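Local coordinates for protein lipase (Photobacterium sp. M37, PDB 2ORY) that probably catalyses the hydrolysis of triacylglycerol ester bonds as a cold-adapted class 3 lipase of the alpha/beta-hydrolase fold, at residues L8-A11 with F12-S16. Sequence-based numbering, arbitrary orientation.
Sequences LMLA and FSYMS
From Leu8 and Phe12 to Ala11 and Met15, four successive i to i+4 bonds build about two turns of regular alpha-helix; the shortest runs from Ser13 N to Met9 O at 2.8 Å. The longest, from Phe12 N to Leu8 O, measures 3.1 Å. This N-terminal helix, 5-15, packs against the central sheet of the alpha/beta-hydrolase fold: Met9 touches strands 84-90 and 166-173, while Phe12 and Met15 meet helix 30-43. One turn apart, Leu8 and Phe12 run alongside each other and point the same way. The leucine branch point does the touching, CG lying 3.6 Å from Phe12 CE1; chi1 of -179° puts CG opposite the backbone N and beside the carbonyl carbon, from where the end of the side chain comes up to the ring. Met9 reaches the same ring differently. Bent at chi2 and chi3, its chain brings SD to 5.4 Å from the Phe12 ring centroid and 70° off the ring normal, an oblique Met-aromatic contact. Phe47 and Trp52 also meet this ring, the latter edge-to-face. A second aliphatic-aromatic pair, Leu10 and Tyr14, again lies side by side, with Leu10 CD1 3.6 Å from Tyr14 CE1; the tyrosine OH bonds to Val313 O, and its ring meets His173, within the GxSxG sequence of the probable nucleophile elbow, edge-to-face. Ser13 OG bonds to Thr171 OG1, tying the helix to strand 166-173, which leads into that elbow. The same OG is the second donor to Met9 O, at 3.1 Å, approaching from the opposite face of the carbonyl plane to Ser13 N.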
ATOM      1  N   LEU A   8       0.699 -13.400  -5.671  1.00 28.36           N
ATOM      2  CA  LEU A   8       0.563 -12.712  -6.937  1.00 29.03           C
ATOM      3  C   LEU A   8       0.452 -11.226  -6.715  1.00 27.13           C
ATOM      4  O   LEU A   8       1.138 -10.455  -7.367  1.00 37.39           O
ATOM      5  CB  LEU A   8      -0.658 -13.214  -7.698  1.00 27.89           C
ATOM      6  CG  LEU A   8      -0.883 -12.567  -9.063  1.00 30.75           C
ATOM      7  CD1 LEU A   8       0.299 -12.863  -9.977  1.00 31.35           C
ATOM      8  CD2 LEU A   8      -2.164 -13.118  -9.667  1.00 34.26           C
ATOM      9  N   MET A   9      -0.418 -10.822  -5.797  1.00 30.14           N
ATOM     10  CA  MET A   9      -0.594  -9.410  -5.481  1.00 27.98           C
ATOM     11  C   MET A   9       0.685  -8.779  -4.891  1.00 25.21           C
ATOM     12  O   MET A   9       0.904  -7.576  -5.018  1.00 26.46           O
ATOM     13  CB  MET A   9      -1.767  -9.237  -4.511  1.00 25.05           C
ATOM     14  CG  MET A   9      -3.127  -9.689  -5.053  1.00 28.43           C
ATOM     15  SD  MET A   9      -3.580  -9.062  -6.687  1.00 25.99           S
ATOM     16  CE  MET A   9      -4.037  -7.496  -6.328  1.00 41.99           C
ATOM     17  N   LEU A  10       1.517  -9.580  -4.230  1.00 26.75           N
ATOM     18  CA  LEU A  10       2.775  -9.073  -3.675  1.00 25.64           C
ATOM     19  C   LEU A  10       3.642  -8.675  -4.861  1.00 26.97           C
ATOM     20  O   LEU A  10       4.337  -7.664  -4.830  1.00 27.84           O
ATOM     21  CB  LEU A  10       3.504 -10.158  -2.877  1.00 26.30           C
ATOM     22  CG  LEU A  10       4.839  -9.687  -2.280  1.00 30.21           C
ATOM     23  CD1 LEU A  10       4.533  -8.654  -1.187  1.00 25.42           C
ATOM     24  CD2 LEU A  10       5.630 -10.856  -1.705  1.00 22.41           C
ATOM     25  N   ALA A  11       3.588  -9.498  -5.909  1.00 26.47           N
ATOM     26  CA  ALA A  11       4.341  -9.254  -7.131  1.00 23.18           C
ATOM     27  C   ALA A  11       3.902  -7.957  -7.806  1.00 25.21           C
ATOM     28  O   ALA A  11       4.726  -7.201  -8.314  1.00 25.09           O
ATOM     29  CB  ALA A  11       4.168 -10.440  -8.098  1.00 25.37           C
ATOM     30  N   PHE A  12       2.599  -7.707  -7.834  1.00 23.88           N
ATOM     31  CA  PHE A  12       2.093  -6.488  -8.452  1.00 26.03           C
ATOM     32  C   PHE A  12       2.410  -5.285  -7.581  1.00 25.47           C
ATOM     33  O   PHE A  12       2.700  -4.205  -8.087  1.00 24.23           O
ATOM     34  CB  PHE A  12       0.582  -6.570  -8.653  1.00 27.25           C
ATOM     35  CG  PHE A  12       0.171  -7.445  -9.799  1.00 31.00           C
ATOM     36  CD1 PHE A  12      -0.621  -8.576  -9.585  1.00 26.64           C
ATOM     37  CD2 PHE A  12       0.545  -7.118 -11.100  1.00 21.65           C
ATOM     38  CE1 PHE A  12      -1.036  -9.362 -10.649  1.00 24.72           C
ATOM     39  CE2 PHE A  12       0.137  -7.899 -12.170  1.00 27.98           C
ATOM     40  CZ  PHE A  12      -0.658  -9.025 -11.947  1.00 30.57           C
ATOM     41  N   SER A  13       2.350  -5.477  -6.268  1.00 24.91           N
ATOM     42  CA  SER A  13       2.637  -4.393  -5.349  1.00 22.16           C
ATOM     43  C   SER A  13       4.089  -3.973  -5.497  1.00 24.50           C
ATOM     44  O   SER A  13       4.399  -2.781  -5.459  1.00 23.42           O
ATOM     45  CB  SER A  13       2.370  -4.813  -3.904  1.00 21.42           C
ATOM     46  OG  SER A  13       0.979  -4.854  -3.629  1.00 22.45           O
ATOM     47  N   TYR A  14       4.978  -4.947  -5.678  1.00 22.92           N
ATOM     48  CA  TYR A  14       6.404  -4.636  -5.814  1.00 24.05           C
ATOM     49  C   TYR A  14       6.818  -4.122  -7.182  1.00 27.49           C
ATOM     50  O   TYR A  14       7.753  -3.321  -7.292  1.00 29.22           O
ATOM     51  CB  TYR A  14       7.270  -5.831  -5.401  1.00 17.91           C
ATOM     52  CG  TYR A  14       7.532  -5.842  -3.901  1.00 23.90           C
ATOM     53  CD1 TYR A  14       6.468  -5.857  -2.994  1.00 22.80           C
ATOM     54  CD2 TYR A  14       8.832  -5.790  -3.388  1.00 15.38           C
ATOM     55  CE1 TYR A  14       6.683  -5.815  -1.616  1.00 22.41           C
ATOM     56  CE2 TYR A  14       9.069  -5.754  -1.997  1.00 19.95           C
ATOM     57  CZ  TYR A  14       7.982  -5.764  -1.116  1.00 26.85           C
ATOM     58  OH  TYR A  14       8.170  -5.716   0.254  1.00 21.52           O
ATOM     59  N   MET A  15       6.109  -4.554  -8.218  1.00 26.66           N
ATOM     60  CA  MET A  15       6.392  -4.088  -9.571  1.00 29.06           C
ATOM     61  C   MET A  15       6.065  -2.591  -9.631  1.00 29.94           C
ATOM     62  O   MET A  15       6.583  -1.870 -10.479  1.00 27.01           O
ATOM     63  CB  MET A  15       5.529  -4.850 -10.583  1.00 28.81           C
ATOM     64  CG  MET A  15       5.889  -4.577 -12.048  1.00 33.17           C
ATOM     65  SD  MET A  15       4.895  -5.566 -13.201  1.00 35.11           S
ATOM     66  CE  MET A  15       3.419  -4.616 -13.279  1.00 32.09           C
ATOM     67  N   SER A  16       5.198  -2.143  -8.722  1.00 27.79           N
ATOM     68  CA  SER A  16       4.796  -0.744  -8.627  1.00 26.88           C
ATOM     69  C   SER A  16       5.979   0.160  -8.327  1.00 26.25           C
ATOM     70  O   SER A  16       5.983   1.339  -8.684  1.00 27.87           O
ATOM     71  CB  SER A  16       3.787  -0.566  -7.499  1.00 23.75           C
ATOM     72  OG  SER A  16       2.708  -1.452  -7.655  1.00 36.36           O
TER